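Local structure of proline dipeptidase (Streptococcus agalactiae, 3OOO) at residues His39-Phe44 and Tyr76-Asn81. The protein is probably a manganese-dependent hydrolase of the peptidase M24B family, represented here by its creatinase/prolidase-type N-terminal domain. Numbering follows the deposited sequence.
Sequences HERQMF and YIDSEN
The guanidinium of R41 and the carboxylate of D78 meet edge to edge, their planes only 10° apart, in a side-on bidentate salt bridge. R41 NE reaches D78 OD1 at 2.9 Å and uses the syn lone pair of that oxygen, over a nearly straight N-H path of 172°. NH2 of R41 takes D78 OD2, also at 2.9 Å. This second bond arrives on the syn side too, though 15° out of the carboxylate plane. Two bonds of this kind fix the rotation of both groups. The Y76 ring, by contrast, has the carbonyl O of Q42 at its edge, near its plane, with Y76 CE2 3.8 Å from Q42 O, while R41 CB approaches obliquely.

The phenol oxygen meets the backbone of the facing loop: Q42 N donates to Y76 OH at 2.9 Å, and R41 CB lies 3.3 Å from the same oxygen. Its hydroxyl thus secures the backbone of the 39-44 loop. Q42 sets CB and CG against this hydroxyl, then bends at chi2, which carries its amide away from 76-81. In 76-81, a type I turn from I77 to E80 presents D78; E80 N bonds I77 O, and E80 OE1 returns to accept I77 N.

R41 and D78 are exposed, whereas Y76 and Q42 are buried. Together they join the loop entering strand 44-48 to the turn that leaves strand 73-76, outermost of the sheet within this chain, for helix 82-89, bridging over strand 54-58, whose F56 meets the Y76 ring. P82 of helix 82-89 touches both Y76 and Q42, and K109 of helix 107-116 binds R41 O.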
ATOM      1  N   HIS A  39      -5.567   1.242 -10.961  1.00  8.82           N
ATOM      2  CA  HIS A  39      -4.222   0.673 -10.831  1.00  9.01           C
ATOM      3  C   HIS A  39      -3.193   1.740 -10.416  1.00  9.24           C
ATOM      4  O   HIS A  39      -3.302   2.266  -9.309  1.00  9.98           O
ATOM      5  CB  HIS A  39      -3.853  -0.119 -12.088  1.00  9.07           C
ATOM      6  CG  HIS A  39      -4.643  -1.379 -12.231  1.00  9.21           C
ATOM      7  ND1 HIS A  39      -4.142  -2.613 -11.875  1.00 11.07           N
ATOM      8  CD2 HIS A  39      -5.916  -1.591 -12.638  1.00  9.00           C
ATOM      9  CE1 HIS A  39      -5.065  -3.535 -12.083  1.00 10.66           C
ATOM     10  NE2 HIS A  39      -6.152  -2.942 -12.541  1.00 10.16           N
ATOM     11  N   GLU A  40      -2.233   2.077 -11.281  1.00  9.56           N
ATOM     12  CA  GLU A  40      -1.194   3.074 -10.953  1.00 10.05           C
ATOM     13  C   GLU A  40      -1.723   4.505 -10.929  1.00  9.51           C
ATOM     14  O   GLU A  40      -1.172   5.367 -10.232  1.00  9.77           O
ATOM     15  CB  GLU A  40      -0.003   2.980 -11.919  1.00 11.10           C
ATOM     16  CG  GLU A  40       1.194   3.869 -11.547  1.00 13.62           C
ATOM     17  CD  GLU A  40       2.304   3.832 -12.579  1.00 17.50           C
ATOM     18  OE1 GLU A  40       2.655   2.725 -13.035  1.00 20.00           O
ATOM     19  OE2 GLU A  40       2.835   4.911 -12.931  1.00 20.78           O
ATOM     20  N   ARG A  41      -2.764   4.760 -11.713  1.00  8.34           N
ATOM     21  CA  ARG A  41      -3.391   6.078 -11.740  1.00  7.57           C
ATOM     22  C   ARG A  41      -4.202   6.282 -10.460  1.00  7.13           C
ATOM     23  O   ARG A  41      -4.397   5.350  -9.673  1.00  6.81           O
ATOM     24  CB  ARG A  41      -4.272   6.250 -12.977  1.00  7.99           C
ATOM     25  CG  ARG A  41      -3.496   6.382 -14.284  1.00  7.99           C
ATOM     26  CD  ARG A  41      -4.425   6.884 -15.376  1.00  8.84           C
ATOM     27  NE  ARG A  41      -3.792   6.973 -16.693  1.00  8.38           N
ATOM     28  CZ  ARG A  41      -3.764   5.983 -17.581  1.00  9.45           C
ATOM     29  NH1 ARG A  41      -4.309   4.804 -17.301  1.00  9.45           N
ATOM     30  NH2 ARG A  41      -3.175   6.178 -18.755  1.00 10.74           N
ATOM     31  N   GLN A  42      -4.672   7.509 -10.259  1.00  6.76           N
ATOM     32  CA  GLN A  42      -5.321   7.870  -9.004  1.00  6.87           C
ATOM     33  C   GLN A  42      -6.842   7.927  -9.070  1.00  6.90           C
ATOM     34  O   GLN A  42      -7.417   8.483 -10.009  1.00  7.07           O
ATOM     35  CB  GLN A  42      -4.820   9.234  -8.501  1.00  6.94           C
ATOM     36  CG  GLN A  42      -3.303   9.407  -8.411  1.00  6.82           C
ATOM     37  CD  GLN A  42      -2.605   8.270  -7.686  1.00  7.68           C
ATOM     38  OE1 GLN A  42      -3.148   7.683  -6.744  1.00  9.55           O
ATOM     39  NE2 GLN A  42      -1.386   7.956  -8.124  1.00  8.26           N
HETATM   40  N   MSE A  43      -7.449   7.327  -8.049  0.70  6.56           N
HETATM   41  CA  MSE A  43      -8.869   7.288  -7.739  0.50  7.46           C
HETATM   42  C   MSE A  43      -8.975   7.640  -6.203  0.70  6.67           C
HETATM   43  O   MSE A  43      -8.442   6.818  -5.460  0.70  5.74           O
HETATM   44  CB  MSE A  43      -9.351   5.800  -7.990  0.50  8.12           C
HETATM   45  CG  MSE A  43     -10.549   5.449  -9.014  0.50 11.28           C
HETATM   46 SE   MSE A  43     -12.363   5.147  -8.222  0.50 11.38          SE
HETATM   47  CE  MSE A  43     -11.906   3.625  -7.079  0.50 11.48           C
ATOM     48  N   PHE A  44      -9.652   8.699  -5.757  1.00  6.07           N
ATOM     49  CA  PHE A  44      -9.956   8.873  -4.340  1.00  5.54           C
ATOM     50  C   PHE A  44     -11.356   9.418  -4.192  1.00  5.29           C
ATOM     51  O   PHE A  44     -11.773  10.305  -4.948  1.00  5.22           O
ATOM     52  CB  PHE A  44      -8.994   9.864  -3.673  1.00  5.26           C
ATOM     53  CG  PHE A  44      -7.550   9.439  -3.702  1.00  5.73           C
ATOM     54  CD1 PHE A  44      -7.100   8.371  -2.917  1.00  6.97           C
ATOM     55  CD2 PHE A  44      -6.644  10.105  -4.514  1.00  5.92           C
ATOM     56  CE1 PHE A  44      -5.761   7.980  -2.950  1.00  7.00           C
ATOM     57  CE2 PHE A  44      -5.307   9.720  -4.558  1.00  6.89           C
ATOM     58  CZ  PHE A  44      -4.861   8.655  -3.772  1.00  7.80           C
ATOM     59  N   TYR A  76      -7.902  14.239 -13.790  1.00  7.10           N
ATOM     60  CA  TYR A  76      -6.613  14.694 -14.281  1.00  7.38           C
ATOM     61  C   TYR A  76      -6.195  13.885 -15.501  1.00  7.77           C
ATOM     62  O   TYR A  76      -6.434  12.683 -15.565  1.00  7.76           O
ATOM     63  CB  TYR A  76      -5.552  14.607 -13.173  1.00  7.29           C
ATOM     64  CG  TYR A  76      -5.030  13.209 -12.895  1.00  6.65           C
ATOM     65  CD1 TYR A  76      -3.719  12.862 -13.214  1.00  6.88           C
ATOM     66  CD2 TYR A  76      -5.849  12.235 -12.323  1.00  6.51           C
ATOM     67  CE1 TYR A  76      -3.229  11.580 -12.963  1.00  6.02           C
ATOM     68  CE2 TYR A  76      -5.372  10.954 -12.068  1.00  6.51           C
ATOM     69  CZ  TYR A  76      -4.066  10.636 -12.392  1.00  6.81           C
ATOM     70  OH  TYR A  76      -3.601   9.373 -12.143  1.00  8.16           O
ATOM     71  N   ILE A  77      -5.601  14.570 -16.474  1.00  8.33           N
ATOM     72  CA  ILE A  77      -4.999  13.906 -17.626  1.00  8.90           C
ATOM     73  C   ILE A  77      -3.564  13.510 -17.278  1.00  9.24           C
ATOM     74  O   ILE A  77      -3.012  13.951 -16.266  1.00  8.41           O
ATOM     75  CB  ILE A  77      -5.073  14.761 -18.925  1.00  9.03           C
ATOM     76  CG1 ILE A  77      -4.304  16.081 -18.790  1.00  9.01           C
ATOM     77  CG2 ILE A  77      -6.527  15.013 -19.325  1.00  9.47           C
ATOM     78  CD1 ILE A  77      -4.133  16.818 -20.129  1.00 10.12           C
ATOM     79  N   ASP A  78      -2.961  12.671 -18.114  1.00 10.16           N
ATOM     80  CA  ASP A  78      -1.677  12.061 -17.766  1.00 11.01           C
ATOM     81  C   ASP A  78      -0.509  13.036 -17.653  1.00 10.97           C
ATOM     82  O   ASP A  78       0.483  12.746 -16.983  1.00 11.82           O
ATOM     83  CB  ASP A  78      -1.340  10.930 -18.736  1.00 11.39           C
ATOM     84  CG  ASP A  78      -2.190   9.697 -18.508  1.00 13.33           C
ATOM     85  OD1 ASP A  78      -2.775   9.550 -17.408  1.00 14.72           O
ATOM     86  OD2 ASP A  78      -2.259   8.859 -19.434  1.00 15.50           O
ATOM     87  N   SER A  79      -0.631  14.179 -18.317  1.00 11.00           N
ATOM     88  CA  SER A  79       0.387  15.223 -18.245  1.00 10.90           C
ATOM     89  C   SER A  79       0.287  16.075 -16.978  1.00 10.95           C
ATOM     90  O   SER A  79       1.173  16.894 -16.706  1.00 11.51           O
ATOM     91  CB  SER A  79       0.326  16.114 -19.481  1.00 10.66           C
ATOM     92  OG  SER A  79      -0.937  16.728 -19.616  1.00 11.48           O
ATOM     93  N   GLU A  80      -0.780  15.880 -16.207  1.00 10.60           N
ATOM     94  CA  GLU A  80      -0.982  16.626 -14.967  1.00 10.26           C
ATOM     95  C   GLU A  80      -0.510  15.847 -13.749  1.00  9.94           C
ATOM     96  O   GLU A  80      -0.651  14.623 -13.678  1.00 10.79           O
ATOM     97  CB  GLU A  80      -2.461  16.996 -14.792  1.00  9.85           C
ATOM     98  CG  GLU A  80      -2.971  18.001 -15.807  1.00 11.23           C
ATOM     99  CD  GLU A  80      -4.449  18.286 -15.670  1.00 13.04           C
ATOM    100  OE1 GLU A  80      -5.249  17.333 -15.602  1.00 11.08           O
ATOM    101  OE2 GLU A  80      -4.819  19.476 -15.653  1.00 16.24           O
ATOM    102  N   ASN A  81       0.050  16.571 -12.788  1.00  9.55           N
ATOM    103  CA  ASN A  81       0.407  16.016 -11.495  1.00  9.30           C
ATOM    104  C   ASN A  81      -0.880  15.873 -10.671  1.00  8.69           C
ATOM    105  O   ASN A  81      -1.520  16.883 -10.343  1.00  8.47           O
ATOM    106  CB  ASN A  81       1.405  16.959 -10.812  1.00  9.95           C
ATOM    107  CG  ASN A  81       1.850  16.478  -9.442  1.00 11.22           C
ATOM    108  OD1 ASN A  81       1.061  15.980  -8.643  1.00 11.93           O
ATOM    109  ND2 ASN A  81       3.131  16.656  -9.156  1.00 14.59           N
TER